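Long-range contacts in SWD1-like protein (PDB 6E29), which is probably a WD-repeat subunit of the COMPASS complex, which methylates histone H3 at its K4 position, this chain being the beta-propeller domain: residues T220-T224 and H276-S280; R103-F107 and T139-R145. Where two conformers were deposited one is given. Numbering follows the deposited sequence.

Contact 1 of 2, residues T220-T224 and H276-S280; sequences TLRLT and HVAFS
Two innermost strands of consecutive blades of a seven-bladed WD40 beta-propeller run side by side here. Strands 220-223 and 276-279 point the same way, 5° apart, yet their axes stay 7.6 Å from each other and no backbone hydrogen bond links them: side chains and a bridging water span the gap. Both are extended, with Thr220 CA 7.2 Å from His276 CA, Arg222 CA 7.3 Å from Ala278 CA, and Thr224 CA 6.8 Å from Phe279 CA. Thr220 (chi1 m) points toward the other strand, its CG2 3.7 Å from Val277 CG2 and its OG1 4.0 Å from His276 CD2. Leu221 points away from 276-280 and packs on Val232. Arg222 also points across; chi1 t places CG 4.4 Å from Phe279 CD2, and chi2 and chi3, both p, then bend the chain so that NH1 salt-bridges Glu321 and gives a weak 3.1 Å hydrogen bond to the water O, which also accepts from Phe279 N at 2.9 Å. The Phe279 ring (chi1 m) leans toward 220-224, where CE2 comes within 3.4 Å of Arg222 O and CD2 within 3.8 Å of Leu223 C. Thr224, just past the strand, sits over one ring face: its CG2 is 3.6 Å from the Phe279 centroid, 16° off the normal, a CH-pi contact, while OG1 bonds to Glu229. Within their own blades, 220-223 pairs with strand 229-234 and 276-279 with 285-290; Val277 and Phe279 also pack on Leu231, and strand 317-322 of the following blade flanks 276-280.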
ATOM      1  N   THR B 220       6.016  -0.047  -2.299  1.00 27.07           N
ATOM      2  CA  THR B 220       4.951   0.554  -1.521  1.00 21.77           C
ATOM      3  C   THR B 220       4.732   1.973  -1.978  1.00 26.25           C
ATOM      4  O   THR B 220       5.694   2.724  -2.182  1.00 23.59           O
ATOM      5  CB  THR B 220       5.295   0.591  -0.009  1.00 34.08           C
ATOM      6  OG1 THR B 220       5.208  -0.727   0.514  1.00 37.08           O
ATOM      7  CG2 THR B 220       4.360   1.544   0.759  1.00 43.66           C
ATOM      8  N   LEU B 221       3.455   2.336  -2.094  1.00 24.54           N
ATOM      9  CA  LEU B 221       3.014   3.721  -2.221  1.00 19.07           C
ATOM     10  C   LEU B 221       1.980   4.033  -1.137  1.00 22.57           C
ATOM     11  O   LEU B 221       1.066   3.225  -0.897  1.00 26.23           O
ATOM     12  CB  LEU B 221       2.357   3.959  -3.554  1.00 23.29           C
ATOM     13  CG  LEU B 221       3.220   3.768  -4.792  1.00 28.48           C
ATOM     14  CD1 LEU B 221       2.332   3.887  -6.043  1.00 28.66           C
ATOM     15  CD2 LEU B 221       4.335   4.785  -4.770  1.00 26.53           C
ATOM     16  N   ARG B 222       2.083   5.223  -0.541  1.00 28.73           N
ATOM     17  CA  ARG B 222       1.087   5.661   0.451  1.00 24.87           C
ATOM     18  C   ARG B 222       0.932   7.174   0.393  1.00 27.59           C
ATOM     19  O   ARG B 222       1.913   7.904   0.239  1.00 24.10           O
ATOM     20  CB  ARG B 222       1.552   5.213   1.872  1.00 29.90           C
ATOM     21  CG  ARG B 222       0.553   5.453   2.961  1.00 58.39           C
ATOM     22  CD  ARG B 222      -0.772   4.703   2.725  1.00 55.37           C
ATOM     23  NE  ARG B 222      -0.679   3.233   2.646  1.00 57.21           N
ATOM     24  CZ  ARG B 222      -0.749   2.408   3.701  1.00 74.93           C
ATOM     25  NH1 ARG B 222      -0.833   2.890   4.959  1.00 56.46           N
ATOM     26  NH2 ARG B 222      -0.693   1.090   3.509  1.00 59.09           N
ATOM     27  N   LEU B 223      -0.292   7.646   0.479  1.00 23.40           N
ATOM     28  CA  LEU B 223      -0.556   9.072   0.489  1.00 27.33           C
ATOM     29  C   LEU B 223      -0.825   9.528   1.912  1.00 31.53           C
ATOM     30  O   LEU B 223      -1.270   8.740   2.743  1.00 27.50           O
ATOM     31  CB  LEU B 223      -1.791   9.381  -0.374  1.00 26.84           C
ATOM     32  CG  LEU B 223      -1.485   9.413  -1.849  1.00 34.79           C
ATOM     33  CD1 LEU B 223      -2.796   9.465  -2.630  1.00 33.18           C
ATOM     34  CD2 LEU B 223      -0.586  10.610  -2.127  1.00 32.65           C
ATOM     35  N   THR B 224      -0.558  10.811   2.180  1.00 24.99           N
ATOM     36  CA  THR B 224      -1.062  11.440   3.399  1.00 36.79           C
ATOM     37  C   THR B 224      -2.581  11.611   3.313  1.00 34.97           C
ATOM     38  O   THR B 224      -3.193  11.503   2.253  1.00 31.46           O
ATOM     39  CB  THR B 224      -0.423  12.812   3.654  1.00 33.08           C
ATOM     40  OG1 THR B 224      -0.571  13.685   2.522  1.00 33.31           O
ATOM     41  CG2 THR B 224       1.060  12.666   3.994  1.00 32.39           C
ATOM     42  N   HIS B 276       8.989  -2.190   4.973  1.00 26.76           N
ATOM     43  CA  HIS B 276       7.736  -1.477   4.802  0.51 24.60           C
ATOM     44  C   HIS B 276       7.894  -0.081   5.384  1.00 19.75           C
ATOM     45  O   HIS B 276       8.760   0.164   6.222  1.00 22.53           O
ATOM     46  CB  HIS B 276       6.577  -2.266   5.459  0.51 26.04           C
ATOM     47  CG  HIS B 276       6.124  -3.420   4.625  0.51 20.36           C
ATOM     48  ND1 HIS B 276       6.528  -4.720   4.837  0.51 28.43           N
ATOM     49  CD2 HIS B 276       5.385  -3.438   3.490  0.51 20.85           C
ATOM     50  CE1 HIS B 276       6.016  -5.500   3.896  0.51 23.06           C
ATOM     51  NE2 HIS B 276       5.331  -4.745   3.058  0.51 26.68           N
ATOM     52  N   VAL B 277       7.038   0.842   4.935  1.00 18.69           N
ATOM     53  CA  VAL B 277       7.104   2.222   5.384  1.00 20.85           C
ATOM     54  C   VAL B 277       5.689   2.698   5.659  1.00 27.03           C
ATOM     55  O   VAL B 277       4.723   2.132   5.141  1.00 22.35           O
ATOM     56  CB  VAL B 277       7.738   3.152   4.345  1.00 21.77           C
ATOM     57  CG1 VAL B 277       9.250   2.688   4.150  1.00 19.67           C
ATOM     58  CG2 VAL B 277       6.935   3.075   2.981  1.00 20.51           C
ATOM     59  N   ALA B 278       5.595   3.780   6.446  1.00 19.39           N
ATOM     60  CA  ALA B 278       4.304   4.356   6.835  1.00 21.00           C
ATOM     61  C   ALA B 278       4.433   5.821   7.253  1.00 21.49           C
ATOM     62  O   ALA B 278       5.409   6.216   7.887  1.00 19.74           O
ATOM     63  CB  ALA B 278       3.665   3.547   7.971  1.00 23.55           C
ATOM     64  N   PHE B 279       3.397   6.604   6.945  1.00 21.82           N
ATOM     65  CA  PHE B 279       3.230   7.968   7.407  1.00 16.80           C
ATOM     66  C   PHE B 279       2.508   7.961   8.736  1.00 18.42           C
ATOM     67  O   PHE B 279       1.489   7.274   8.872  1.00 23.05           O
ATOM     68  CB  PHE B 279       2.310   8.753   6.474  1.00 17.48           C
ATOM     69  CG  PHE B 279       2.993   9.400   5.245  1.00 19.18           C
ATOM     70  CD1 PHE B 279       4.119  10.165   5.370  1.00 22.83           C
ATOM     71  CD2 PHE B 279       2.367   9.303   3.997  1.00 24.41           C
ATOM     72  CE1 PHE B 279       4.710  10.808   4.251  1.00 19.37           C
ATOM     73  CE2 PHE B 279       2.942   9.919   2.837  1.00 23.51           C
ATOM     74  CZ  PHE B 279       4.112  10.694   2.981  1.00 26.82           C
ATOM     75  N   SER B 280       2.885   8.891   9.616  1.00 21.74           N
ATOM     76  CA  SER B 280       2.126   9.088  10.848  1.00 19.12           C
ATOM     77  C   SER B 280       0.826   9.840  10.534  1.00 17.47           C
ATOM     78  O   SER B 280       0.602  10.308   9.410  1.00 23.02           O
ATOM     79  CB  SER B 280       2.962   9.831  11.896  1.00 21.96           C
ATOM     80  OG  SER B 280       3.191  11.199  11.516  1.00 21.32           O
TER
HETATM   81  O   HOH W   1       1.052   5.164   5.996  1.00 31.65           O

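Contact 2 of 2, residues R103-F107 and T139-R145; sequences REVRF and TEPVEVR
At the rim of the WD40 beta-propeller, the outermost strand of one blade, ending in 103-106, meets the next blade at the connection between its third and fourth strands (139-143) and the start of its outer strand (144-145). Residues 103-106 are extended, with Arg103 CA 6.4 Å from Pro141 CA and Val105 CA 7.2 Å from Glu143 CA. No hydrogen bond between main chains crosses this interface; arginine side chains reach for carbonyls instead. Arg103 (chi1 and chi2 both m) sends NH2 to Thr139 O, a nearly straight hydrogen bond of 2.9 Å, and NE to the carbonyl of Ile138. One guanidinium face lies against the turn, Arg103 NH2 3.4 Å from Pro141 CD. Thr139 OG1 is taken by Asp137, and Glu104 OE1 is salt-bridged to Arg101. Farther along, Val105 CG1 packs 3.8 Å from Arg145 CZ, over the guanidinium face. Phe107, wedged among Met134, Val136 and Phe124, brings CD2 to 3.6 Å from Arg145 NH1; Arg145 CZ is 5.1 Å from the Phe107 centroid, a long cation-pi geometry and at most a weak attraction. Glu143 (chi1 p) points toward strand 103-106 and salt-bridges Arg145: its OE2 accepts from Arg145 NE at 2.9 Å and from Arg145 NH2 at 2.7 Å. The same guanidinium forks onto a single backbone oxygen across the gap, Arg106 O, with Arg145 NH2 at 2.7 Å and Arg145 NH1 at 2.8 Å.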
ATOM      1  N   ARG B 103     -18.730  -8.944  -1.328  1.00 49.05           N
ATOM      2  CA  ARG B 103     -18.284  -9.127  -2.713  1.00 54.32           C
ATOM      3  C   ARG B 103     -16.994  -9.935  -2.718  1.00 46.47           C
ATOM      4  O   ARG B 103     -16.216  -9.899  -1.758  1.00 49.76           O
ATOM      5  CB  ARG B 103     -17.994  -7.810  -3.451  1.00 46.31           C
ATOM      6  CG  ARG B 103     -19.174  -6.864  -3.605  1.00 53.95           C
ATOM      7  CD  ARG B 103     -20.083  -7.305  -4.716  1.00 60.57           C
ATOM      8  NE  ARG B 103     -21.269  -6.462  -4.852  1.00 55.68           N
ATOM      9  CZ  ARG B 103     -22.432  -6.694  -4.227  1.00 74.92           C
ATOM     10  NH1 ARG B 103     -22.553  -7.725  -3.388  1.00 61.59           N
ATOM     11  NH2 ARG B 103     -23.481  -5.896  -4.419  1.00 58.34           N
ATOM     12  N   GLU B 104     -16.743 -10.624  -3.826  1.00 55.21           N
ATOM     13  CA  GLU B 104     -15.559 -11.470  -3.932  1.00 46.89           C
ATOM     14  C   GLU B 104     -15.082 -11.554  -5.379  1.00 56.04           C
ATOM     15  O   GLU B 104     -15.863 -11.906  -6.266  1.00 47.93           O
ATOM     16  CB  GLU B 104     -15.903 -12.862  -3.419  1.00 47.92           C
ATOM     17  CG  GLU B 104     -14.741 -13.796  -3.393  1.00 48.73           C
ATOM     18  CD  GLU B 104     -15.108 -15.105  -2.700  1.00 61.96           C
ATOM     19  OE1 GLU B 104     -14.203 -15.940  -2.507  1.00 76.91           O
ATOM     20  OE2 GLU B 104     -16.300 -15.304  -2.363  1.00 78.84           O
ATOM     21  N   VAL B 105     -13.794 -11.296  -5.611  1.00 43.52           N
ATOM     22  CA  VAL B 105     -13.224 -11.244  -6.957  1.00 53.90           C
ATOM     23  C   VAL B 105     -11.954 -12.089  -6.984  1.00 47.75           C
ATOM     24  O   VAL B 105     -11.044 -11.871  -6.172  1.00 51.14           O
ATOM     25  CB  VAL B 105     -12.924  -9.794  -7.387  1.00 47.90           C
ATOM     26  CG1 VAL B 105     -12.394  -9.744  -8.858  1.00 41.62           C
ATOM     27  CG2 VAL B 105     -14.162  -8.907  -7.196  1.00 42.17           C
ATOM     28  N   ARG B 106     -11.903 -13.062  -7.903  1.00 44.32           N
ATOM     29  CA  ARG B 106     -10.758 -13.956  -8.056  1.00 46.80           C
ATOM     30  C   ARG B 106      -9.968 -13.623  -9.320  1.00 56.91           C
ATOM     31  O   ARG B 106     -10.539 -13.531 -10.414  1.00 50.94           O
ATOM     32  CB  ARG B 106     -11.212 -15.420  -8.077  1.00 47.04           C
ATOM     33  CG  ARG B 106     -12.134 -15.730  -6.896  1.00 53.73           C
ATOM     34  CD  ARG B 106     -12.620 -17.176  -6.916  1.00 76.55           C
ATOM     35  NE  ARG B 106     -14.083 -17.244  -7.010  1.00 81.26           N
ATOM     36  CZ  ARG B 106     -14.898 -17.059  -5.977  1.00 81.75           C
ATOM     37  NH1 ARG B 106     -14.379 -16.812  -4.794  1.00 70.72           N
ATOM     38  NH2 ARG B 106     -16.225 -17.136  -6.125  1.00 75.02           N
ATOM     39  N   PHE B 107      -8.660 -13.467  -9.172  1.00 41.62           N
ATOM     40  CA  PHE B 107      -7.790 -13.139 -10.294  1.00 44.40           C
ATOM     41  C   PHE B 107      -7.026 -14.390 -10.725  1.00 47.93           C
ATOM     42  O   PHE B 107      -7.298 -15.494 -10.264  1.00 46.02           O
ATOM     43  CB  PHE B 107      -6.848 -11.989  -9.926  1.00 46.89           C
ATOM     44  CG  PHE B 107      -7.556 -10.688  -9.659  1.00 47.49           C
ATOM     45  CD1 PHE B 107      -7.899 -10.324  -8.361  1.00 59.30           C
ATOM     46  CD2 PHE B 107      -7.921  -9.849 -10.712  1.00 42.01           C
ATOM     47  CE1 PHE B 107      -8.581  -9.139  -8.103  1.00 50.34           C
ATOM     48  CE2 PHE B 107      -8.601  -8.654 -10.466  1.00 46.15           C
ATOM     49  CZ  PHE B 107      -8.928  -8.298  -9.139  1.00 41.31           C
ATOM     50  N   THR B 139     -19.976  -2.979  -7.829  1.00 48.54           N
ATOM     51  CA  THR B 139     -21.298  -2.501  -7.412  1.00 50.92           C
ATOM     52  C   THR B 139     -22.271  -3.666  -7.286  1.00 55.60           C
ATOM     53  O   THR B 139     -23.085  -3.726  -6.348  1.00 64.27           O
ATOM     54  CB  THR B 139     -21.878  -1.495  -8.415  1.00 52.33           C
ATOM     55  OG1 THR B 139     -20.973  -0.410  -8.657  1.00 54.17           O
ATOM     56  CG2 THR B 139     -23.283  -0.959  -7.918  1.00 60.66           C
ATOM     57  N   GLU B 140     -22.224  -4.581  -8.238  1.00 54.61           N
ATOM     58  CA  GLU B 140     -23.100  -5.726  -8.248  1.00 65.10           C
ATOM     59  C   GLU B 140     -22.305  -6.981  -7.955  1.00 63.85           C
ATOM     60  O   GLU B 140     -21.084  -7.015  -8.139  1.00 56.53           O
ATOM     61  CB  GLU B 140     -23.772  -5.868  -9.620  1.00 70.67           C
ATOM     62  CG  GLU B 140     -24.295  -4.573 -10.205  1.00 67.53           C
ATOM     63  CD  GLU B 140     -25.674  -4.232  -9.705  1.00 75.03           C
ATOM     64  OE1 GLU B 140     -25.870  -3.098  -9.207  1.00 86.17           O
ATOM     65  OE2 GLU B 140     -26.563  -5.107  -9.818  1.00 80.62           O
ATOM     66  N   PRO B 141     -22.961  -8.050  -7.524  1.00 80.09           N
ATOM     67  CA  PRO B 141     -22.354  -9.369  -7.697  1.00 73.16           C
ATOM     68  C   PRO B 141     -21.439 -10.197  -8.590  1.00 76.82           C
ATOM     69  O   PRO B 141     -21.063 -11.317  -8.240  1.00 84.33           O
ATOM     70  CB  PRO B 141     -23.434 -10.331  -7.197  1.00 76.45           C
ATOM     71  CG  PRO B 141     -24.287  -9.482  -6.253  1.00 70.21           C
ATOM     72  CD  PRO B 141     -24.275  -8.108  -6.859  1.00 67.68           C
ATOM     73  N   VAL B 142     -21.088  -9.650  -9.752  1.00 75.19           N
ATOM     74  CA  VAL B 142     -20.506 -10.459 -10.833  1.00 71.70           C
ATOM     75  C   VAL B 142     -19.907  -9.076 -11.107  1.00 64.74           C
ATOM     76  O   VAL B 142     -20.591  -8.119 -11.484  1.00 56.06           O
ATOM     77  CB  VAL B 142     -21.479 -10.891 -11.954  1.00 67.98           C
ATOM     78  CG1 VAL B 142     -20.801 -10.776 -13.308  1.00 67.86           C
ATOM     79  CG2 VAL B 142     -22.017 -12.328 -11.714  1.00 69.20           C
ATOM     80  N   GLU B 143     -18.616  -8.963 -10.878  1.00 61.62           N
ATOM     81  CA  GLU B 143     -17.898  -7.720 -11.085  1.00 51.04           C
ATOM     82  C   GLU B 143     -17.778  -7.377 -12.578  1.00 52.30           C
ATOM     83  O   GLU B 143     -18.032  -8.188 -13.476  1.00 52.60           O
ATOM     84  CB  GLU B 143     -16.514  -7.831 -10.475  1.00 49.02           C
ATOM     85  CG  GLU B 143     -15.567  -8.766 -11.234  1.00 57.21           C
ATOM     86  CD  GLU B 143     -15.791 -10.248 -10.953  1.00 61.15           C
ATOM     87  OE1 GLU B 143     -16.744 -10.623 -10.229  1.00 64.08           O
ATOM     88  OE2 GLU B 143     -14.980 -11.046 -11.453  1.00 71.66           O
ATOM     89  N   VAL B 144     -17.363  -6.142 -12.825  1.00 58.60           N
ATOM     90  CA  VAL B 144     -16.885  -5.726 -14.134  1.00 57.43           C
ATOM     91  C   VAL B 144     -15.429  -5.315 -13.958  1.00 49.90           C
ATOM     92  O   VAL B 144     -15.122  -4.445 -13.136  1.00 47.78           O
ATOM     93  CB  VAL B 144     -17.714  -4.579 -14.723  1.00 49.98           C
ATOM     94  CG1 VAL B 144     -17.333  -4.382 -16.240  1.00 50.50           C
ATOM     95  CG2 VAL B 144     -19.191  -4.820 -14.513  1.00 57.36           C
ATOM     96  N   ARG B 145     -14.536  -5.944 -14.714  1.00 47.21           N
ATOM     97  CA  ARG B 145     -13.117  -5.686 -14.566  1.00 42.63           C
ATOM     98  C   ARG B 145     -12.644  -4.818 -15.728  1.00 47.16           C
ATOM     99  O   ARG B 145     -13.137  -4.939 -16.849  1.00 55.51           O
ATOM    100  CB  ARG B 145     -12.312  -6.993 -14.555  1.00 53.19           C
ATOM    101  CG  ARG B 145     -12.884  -8.096 -13.708  1.00 61.85           C
ATOM    102  CD  ARG B 145     -11.915  -9.268 -13.548  1.00 45.83           C
ATOM    103  NE  ARG B 145     -12.590 -10.372 -12.862  1.00 74.36           N
ATOM    104  CZ  ARG B 145     -11.964 -11.398 -12.293  1.00 50.22           C
ATOM    105  NH1 ARG B 145     -10.646 -11.469 -12.338  1.00 58.55           N
ATOM    106  NH2 ARG B 145     -12.651 -12.346 -11.681  1.00 56.40           N
TER

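Both contacts join consecutive blades, at opposite radial ends of the propeller. Contact 1 has its centre about 7 Å from the centre of the chain, where innermost strands line the central channel; the centre of contact 2 lies about 21 Å from it, on the outer edge. Their centres are 27 Å apart and their nearest atoms about 17 Å, so they do not touch. Along the chain contact 2, between blades 70-106 and 111-147, closes before contact 1, between blades 218-265 and 274-310, opens, with blade 176-212 intervening. No main-chain hydrogen bond crosses either junction; the inner one is bridged by a water, the outer by arginine side chains as well as packing.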